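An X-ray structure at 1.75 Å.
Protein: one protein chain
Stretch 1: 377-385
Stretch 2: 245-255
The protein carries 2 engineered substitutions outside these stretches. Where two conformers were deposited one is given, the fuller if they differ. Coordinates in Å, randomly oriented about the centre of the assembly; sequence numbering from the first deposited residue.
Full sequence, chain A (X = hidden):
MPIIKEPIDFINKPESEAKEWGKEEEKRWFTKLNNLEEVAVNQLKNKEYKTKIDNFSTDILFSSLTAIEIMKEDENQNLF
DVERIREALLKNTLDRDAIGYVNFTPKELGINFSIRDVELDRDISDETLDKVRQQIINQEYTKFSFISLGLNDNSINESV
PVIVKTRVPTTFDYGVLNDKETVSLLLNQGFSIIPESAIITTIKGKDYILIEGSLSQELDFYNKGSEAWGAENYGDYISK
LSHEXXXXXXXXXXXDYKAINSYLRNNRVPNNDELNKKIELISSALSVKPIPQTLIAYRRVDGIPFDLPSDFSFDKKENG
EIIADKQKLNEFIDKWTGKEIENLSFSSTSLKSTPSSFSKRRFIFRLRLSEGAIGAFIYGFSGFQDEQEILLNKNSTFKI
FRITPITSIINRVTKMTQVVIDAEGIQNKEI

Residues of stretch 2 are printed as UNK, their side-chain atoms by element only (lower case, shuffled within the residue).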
ATOM      1  N   PHE A 377      -3.305   6.424  19.684  1.00  9.02           N
ATOM      2  CA  PHE A 377      -2.201   7.311  19.270  1.00  8.81           C
ATOM      3  C   PHE A 377      -1.692   7.982  20.529  1.00  9.80           C
ATOM      4  O   PHE A 377      -2.455   8.491  21.348  1.00 10.66           O
ATOM      5  CB  PHE A 377      -2.765   8.363  18.283  1.00  7.81           C
ATOM      6  CG  PHE A 377      -1.738   9.217  17.588  1.00  8.48           C
ATOM      7  CD1 PHE A 377      -0.970  10.192  18.297  1.00  9.00           C
ATOM      8  CD2 PHE A 377      -1.548   9.077  16.237  1.00  9.84           C
ATOM      9  CE1 PHE A 377      -0.034  10.993  17.633  1.00  7.61           C
ATOM     10  CE2 PHE A 377      -0.640   9.894  15.521  1.00  9.60           C
ATOM     11  CZ  PHE A 377       0.114  10.896  16.234  1.00  8.91           C
ATOM     12  N   ILE A 378      -0.361   7.953  20.687  1.00  9.54           N
ATOM     13  CA  ILE A 378       0.296   8.517  21.868  1.00 10.48           C
ATOM     14  C   ILE A 378       0.414  10.016  21.638  1.00 10.49           C
ATOM     15  O   ILE A 378       1.454  10.548  21.184  1.00 11.03           O
ATOM     16  CB  ILE A 378       1.641   7.794  22.070  1.00 10.83           C
ATOM     17  CG1 ILE A 378       1.398   6.277  22.208  1.00  9.33           C
ATOM     18  CG2 ILE A 378       2.390   8.384  23.302  1.00 12.03           C
ATOM     19  CD1 ILE A 378       0.462   5.837  23.317  1.00 11.81           C
ATOM     20  N   TYR A 379      -0.695  10.697  21.955  1.00  9.86           N
ATOM     21  CA  TYR A 379      -0.820  12.152  21.779  1.00 11.83           C
ATOM     22  C   TYR A 379      -1.008  12.751  23.162  1.00 11.69           C
ATOM     23  O   TYR A 379      -1.813  12.239  23.932  1.00 12.49           O
ATOM     24  CB  TYR A 379      -2.011  12.512  20.875  1.00 11.18           C
ATOM     25  CG  TYR A 379      -2.043  13.998  20.560  1.00  9.92           C
ATOM     26  CD1 TYR A 379      -1.285  14.514  19.541  1.00 11.09           C
ATOM     27  CD2 TYR A 379      -2.836  14.890  21.315  1.00 10.11           C
ATOM     28  CE1 TYR A 379      -1.243  15.891  19.272  1.00 11.32           C
ATOM     29  CE2 TYR A 379      -2.807  16.294  21.042  1.00 10.35           C
ATOM     30  CZ  TYR A 379      -2.011  16.773  20.022  1.00 11.22           C
ATOM     31  OH  TYR A 379      -1.959  18.139  19.722  1.00 11.16           O
ATOM     32  N   GLY A 380      -0.267  13.830  23.457  1.00 11.83           N
ATOM     33  CA  GLY A 380      -0.458  14.495  24.772  1.00 13.45           C
ATOM     34  C   GLY A 380       0.642  14.094  25.748  1.00 14.17           C
ATOM     35  O   GLY A 380       0.678  14.590  26.891  1.00 14.68           O
ATOM     36  N   PHE A 381       1.539  13.220  25.303  1.00 15.10           N
ATOM     37  CA  PHE A 381       2.604  12.661  26.160  1.00 15.73           C
ATOM     38  C   PHE A 381       3.961  13.342  25.908  1.00 17.41           C
ATOM     39  O   PHE A 381       4.465  13.345  24.768  1.00 17.84           O
ATOM     40  CB  PHE A 381       2.727  11.159  25.891  1.00 15.53           C
ATOM     41  CG  PHE A 381       1.533  10.378  26.318  1.00 14.78           C
ATOM     42  CD1 PHE A 381       0.449  10.199  25.452  1.00 14.21           C
ATOM     43  CD2 PHE A 381       1.458   9.834  27.608  1.00 15.34           C
ATOM     44  CE1 PHE A 381      -0.702   9.457  25.870  1.00 15.25           C
ATOM     45  CE2 PHE A 381       0.344   9.112  28.009  1.00 17.13           C
ATOM     46  CZ  PHE A 381      -0.729   8.923  27.148  1.00 14.46           C
ATOM     47  N   SER A 382       4.546  13.936  26.960  1.00 16.19           N
ATOM     48  CA  SER A 382       5.877  14.585  26.840  1.00 18.70           C
ATOM     49  C   SER A 382       6.901  13.618  26.235  1.00 18.15           C
ATOM     50  O   SER A 382       6.960  12.456  26.622  1.00 19.46           O
ATOM     51  CB  SER A 382       6.374  15.013  28.256  1.00 19.30           C
ATOM     52  OG  SER A 382       5.377  15.757  28.919  1.00 24.02           O
ATOM     53  N   GLY A 383       7.655  14.070  25.251  1.00 18.84           N
ATOM     54  CA  GLY A 383       8.758  13.281  24.714  1.00 21.03           C
ATOM     55  C   GLY A 383       8.378  12.476  23.479  1.00 23.52           C
ATOM     56  O   GLY A 383       9.212  11.802  22.911  1.00 24.04           O
ATOM     57  N   PHE A 384       7.112  12.569  23.087  1.00 25.72           N
ATOM     58  CA  PHE A 384       6.518  11.764  21.983  1.00 27.86           C
ATOM     59  C   PHE A 384       5.950  12.532  20.821  1.00 29.61           C
ATOM     60  O   PHE A 384       5.309  11.918  19.966  1.00 30.88           O
ATOM     61  CB  PHE A 384       5.449  10.823  22.523  1.00 27.44           C
ATOM     62  CG  PHE A 384       6.029   9.609  23.066  1.00 26.61           C
ATOM     63  CD1 PHE A 384       6.548   9.592  24.365  1.00 27.74           C
ATOM     64  CD2 PHE A 384       6.184   8.498  22.266  1.00 28.54           C
ATOM     65  CE1 PHE A 384       7.183   8.477  24.864  1.00 29.21           C
ATOM     66  CE2 PHE A 384       6.807   7.358  22.781  1.00 29.46           C
ATOM     67  CZ  PHE A 384       7.313   7.367  24.080  1.00 29.13           C
ATOM     68  N   GLN A 385       6.219  13.836  20.732  1.00 31.04           N
ATOM     69  CA  GLN A 385       5.735  14.626  19.573  1.00 32.83           C
ATOM     70  C   GLN A 385       6.204  14.086  18.212  1.00 32.35           C
ATOM     71  O   GLN A 385       5.391  13.914  17.323  1.00 33.28           O
ATOM     72  CB  GLN A 385       6.102  16.117  19.667  1.00 33.46           C
ATOM     73  CG  GLN A 385       5.361  16.963  20.706  1.00 34.63           C
ATOM     74  CD  GLN A 385       5.708  18.455  20.579  1.00 35.59           C
ATOM     75  OE1 GLN A 385       5.458  19.087  19.546  1.00 37.63           O
ATOM     76  NE2 GLN A 385       6.292  19.015  21.625  1.00 36.64           N
ATOM     77  N   UNK A 245      -4.497   4.438  35.131  1.00 17.51           N
ATOM     78  CA  UNK A 245      -4.289   4.113  33.710  1.00 16.55           C
ATOM     79  C   UNK A 245      -3.169   4.934  33.111  1.00 15.71           C
ATOM     80  O   UNK A 245      -2.278   4.407  32.460  1.00 16.75           O
ATOM     81  c   UNK A 245      -5.584   4.322  32.930  1.00 16.00           C
ATOM     82  c   UNK A 245      -7.897   3.471  32.412  1.00 19.69           C
ATOM     83  c   UNK A 245      -6.514   3.120  32.936  1.00 18.55           C
ATOM     84  n   UNK A 245      -8.645   2.460  31.976  1.00 18.31           N
ATOM     85  o   UNK A 245      -8.289   4.648  32.389  1.00 20.19           O
ATOM     86  N   UNK A 246      -3.234   6.241  33.311  1.00 16.41           N
ATOM     87  CA  UNK A 246      -2.172   7.155  32.891  1.00 15.91           C
ATOM     88  C   UNK A 246      -0.800   6.755  33.423  1.00 16.40           C
ATOM     89  O   UNK A 246       0.163   6.689  32.650  1.00 17.02           O
ATOM     90  c   UNK A 246      -1.303   9.722  31.270  1.00 14.18           C
ATOM     91  c   UNK A 246      -2.521   8.596  33.297  1.00 16.16           C
ATOM     92  c   UNK A 246      -1.492   9.640  32.823  1.00 15.17           C
ATOM     93  c   UNK A 246      -1.782  11.022  33.474  1.00 17.97           C
ATOM     94  N   UNK A 247      -0.706   6.457  34.725  1.00 17.33           N
ATOM     95  CA  UNK A 247       0.594   6.095  35.310  1.00 16.76           C
ATOM     96  C   UNK A 247       1.146   4.832  34.705  1.00 17.46           C
ATOM     97  O   UNK A 247       2.321   4.743  34.407  1.00 16.96           O
ATOM     98  N   UNK A 248       0.280   3.855  34.493  1.00 17.85           N
ATOM     99  CA  UNK A 248       0.715   2.584  33.909  1.00 17.25           C
ATOM    100  C   UNK A 248       1.182   2.773  32.468  1.00 17.81           C
ATOM    101  O   UNK A 248       2.263   2.293  32.079  1.00 16.80           O
ATOM    102  c   UNK A 248      -0.412   1.527  34.022  1.00 18.13           C
ATOM    103  N   UNK A 249       0.415   3.537  31.677  1.00 15.84           N
ATOM    104  CA  UNK A 249       0.846   3.835  30.308  1.00 15.84           C
ATOM    105  C   UNK A 249       2.161   4.649  30.239  1.00 17.09           C
ATOM    106  O   UNK A 249       3.060   4.331  29.471  1.00 17.54           O
ATOM    107  c   UNK A 249      -1.434   5.349  27.476  1.00 14.00           C
ATOM    108  c   UNK A 249      -0.060   4.793  28.093  1.00 15.12           C
ATOM    109  c   UNK A 249      -0.327   4.509  29.556  1.00 15.48           C
ATOM    110  c   UNK A 249       0.445   3.562  27.265  1.00 14.36           C
ATOM    111  N   UNK A 250       2.299   5.672  31.086  1.00 16.67           N
ATOM    112  CA  UNK A 250       3.542   6.430  31.238  0.50 17.44           C
ATOM    113  C   UNK A 250       4.719   5.506  31.522  1.00 16.87           C
ATOM    114  O   UNK A 250       5.779   5.647  30.926  1.00 17.48           O
ATOM    115  c   UNK A 250       3.004   9.593  31.184  0.50 19.59           C
ATOM    116  c   UNK A 250       3.433   7.400  32.414  0.50 16.63           C
ATOM    117  o   UNK A 250       4.173   9.484  30.730  0.50 20.08           O
ATOM    118  o   UNK A 250       2.255  10.543  30.888  0.50 19.53           O
ATOM    119  c   UNK A 250       2.470   8.572  32.169  0.50 17.18           C
ATOM    120  N   UNK A 251       4.486   4.570  32.438  1.00 18.04           N
ATOM    121  CA  UNK A 251       5.556   3.650  32.869  1.00 18.64           C
ATOM    122  C   UNK A 251       6.007   2.827  31.682  1.00 20.01           C
ATOM    123  O   UNK A 251       7.202   2.635  31.462  1.00 19.36           O
ATOM    124  N   UNK A 252       5.030   2.347  30.895  1.00 18.64           N
ATOM    125  CA  UNK A 252       5.358   1.549  29.728  1.00 18.21           C
ATOM    126  C   UNK A 252       6.094   2.359  28.681  1.00 18.50           C
ATOM    127  O   UNK A 252       7.023   1.866  28.014  1.00 20.68           O
ATOM    128  c   UNK A 252       4.092   0.911  29.160  1.00 16.59           C
ATOM    129  c   UNK A 252       4.985  -1.259  28.179  1.00 17.59           C
ATOM    130  c   UNK A 252       4.434   0.033  27.982  1.00 19.77           C
ATOM    131  c   UNK A 252       5.181  -1.564  25.797  1.00 16.58           C
ATOM    132  c   UNK A 252       4.667  -0.269  25.574  1.00 14.70           C
ATOM    133  c   UNK A 252       5.350  -2.055  27.075  1.00 16.57           C
ATOM    134  o   UNK A 252       5.524  -2.349  24.753  1.00 16.50           O
ATOM    135  c   UNK A 252       4.312   0.517  26.679  1.00 15.12           C
ATOM    136  N   UNK A 253       5.709   3.623  28.517  1.00 18.60           N
ATOM    137  CA  UNK A 253       6.329   4.444  27.497  1.00 19.01           C
ATOM    138  C   UNK A 253       7.740   4.859  27.890  1.00 21.58           C
ATOM    139  O   UNK A 253       8.549   5.116  27.017  1.00 21.54           O
ATOM    140  c   UNK A 253       5.514   5.713  27.236  1.00 18.04           C
ATOM    141  c   UNK A 253       4.380   4.885  25.088  1.00 15.01           C
ATOM    142  c   UNK A 253       4.170   5.481  26.511  1.00 16.75           C
ATOM    143  c   UNK A 253       3.324   6.786  26.538  1.00 17.02           C
ATOM    144  N   UNK A 254       8.023   4.897  29.187  1.00 24.34           N
ATOM    145  CA  UNK A 254       9.298   5.469  29.663  1.00 27.13           C
ATOM    146  C   UNK A 254      10.292   4.533  30.312  1.00 28.74           C
ATOM    147  O   UNK A 254      11.500   4.698  30.070  1.00 30.06           O
ATOM    148  c   UNK A 254       9.052   6.667  30.592  1.00 27.31           C
ATOM    149  c   UNK A 254       7.045   9.347  29.211  1.00 23.29           C
ATOM    150  c   UNK A 254       9.101   8.643  28.923  1.00 24.70           C
ATOM    151  c   UNK A 254       8.525   7.859  29.865  1.00 26.64           C
ATOM    152  n   UNK A 254       8.159   9.561  28.536  1.00 28.05           N
ATOM    153  n   UNK A 254       7.227   8.301  29.995  1.00 28.96           N
ATOM    154  N   UNK A 255       9.827   3.598  31.138  1.00 29.51           N
ATOM    155  CA  UNK A 255      10.763   2.881  32.020  1.00 31.09           C
ATOM    156  C   UNK A 255      10.587   1.382  32.143  1.00 29.91           C
ATOM    157  O   UNK A 255      11.581   0.674  32.329  1.00 32.22           O
ATOM    158  c   UNK A 255      10.746   3.476  33.441  1.00 31.65           C
ATOM    159  o   UNK A 255       9.424   3.808  33.854  1.00 36.52           O
TER

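Position 245 opens the stretch inside a helix already under way. Its side chain has three carbons, the third carrying one oxygen and one nitrogen, and lies out of reach of stretch 1: a terminal amide, Gln245, whose polar atoms are satisfied elsewhere in the structure. Position 246 has four carbons forked at the second. Its CA-to-CB bond points sideways to stretch 1, but an end carbon reaches CE2 of Phe381 at 3.7 Å; this is Leu246, and the atom is CD1. Position 247 has no side-chain atoms, so it is Gly247; a CB would have room here, so this contact does not demand glycine. Position 248 bears a single carbon and lies out of reach: Ala248.

At position 249 there are four carbons, again forked at the second. The CA-to-CB bond points toward stretch 1, and an end carbon lies 3.7 Å from CZ of Phe381. This is Leu249, the carbon its CD2. Position 250 has three carbons, the last holding two oxygens, a carboxylate. Its CA-to-CB bond points sideways, but one oxygen comes to 3.4 Å from CD2 of Phe381, near the ring plane, where the aromatic hydrogens carry slight positive charge: Glu250, through OE2. Position 251 is bare, Gly251, with no contact and room for a CB. Position 252 shows one carbon, then a six-carbon ring bearing an oxygen; this is Tyr252, which does not touch stretch 1.

Position 253 has four carbons forked at the second, and its CA-to-CB bond points toward stretch 1. One end carbon packs 3.7 Å from CG2 of Ile378 and sits over one face of the Phe381 ring in a CH-pi contact, while the other lies 4.0 Å from CZ of Phe384. The fork makes it Leu253, with CD1 and CD2 in those roles. Position 254 has one carbon, then a five-membered ring of three carbons and two nitrogens, which receives the edge of Phe384 in an offset edge-to-face pair, with planes at 76°: His254. Position 255, one carbon and one oxygen, is Ser255, the first residue to leave helical geometry and clear of the contact.

The contact works without a single hydrogen bond between the stretches. A type II turn from Phe381 to Phe384 presents two aromatic rings to the helix. Four helix residues, spaced i, i+3, i+4, i+7, contact Phe381, with Leu253 over one face. The rule is apolar packing, with Leu253 touching Ile378, Phe381 and Phe384.

Stretch 2 (245-255) QLGALEGYLHS
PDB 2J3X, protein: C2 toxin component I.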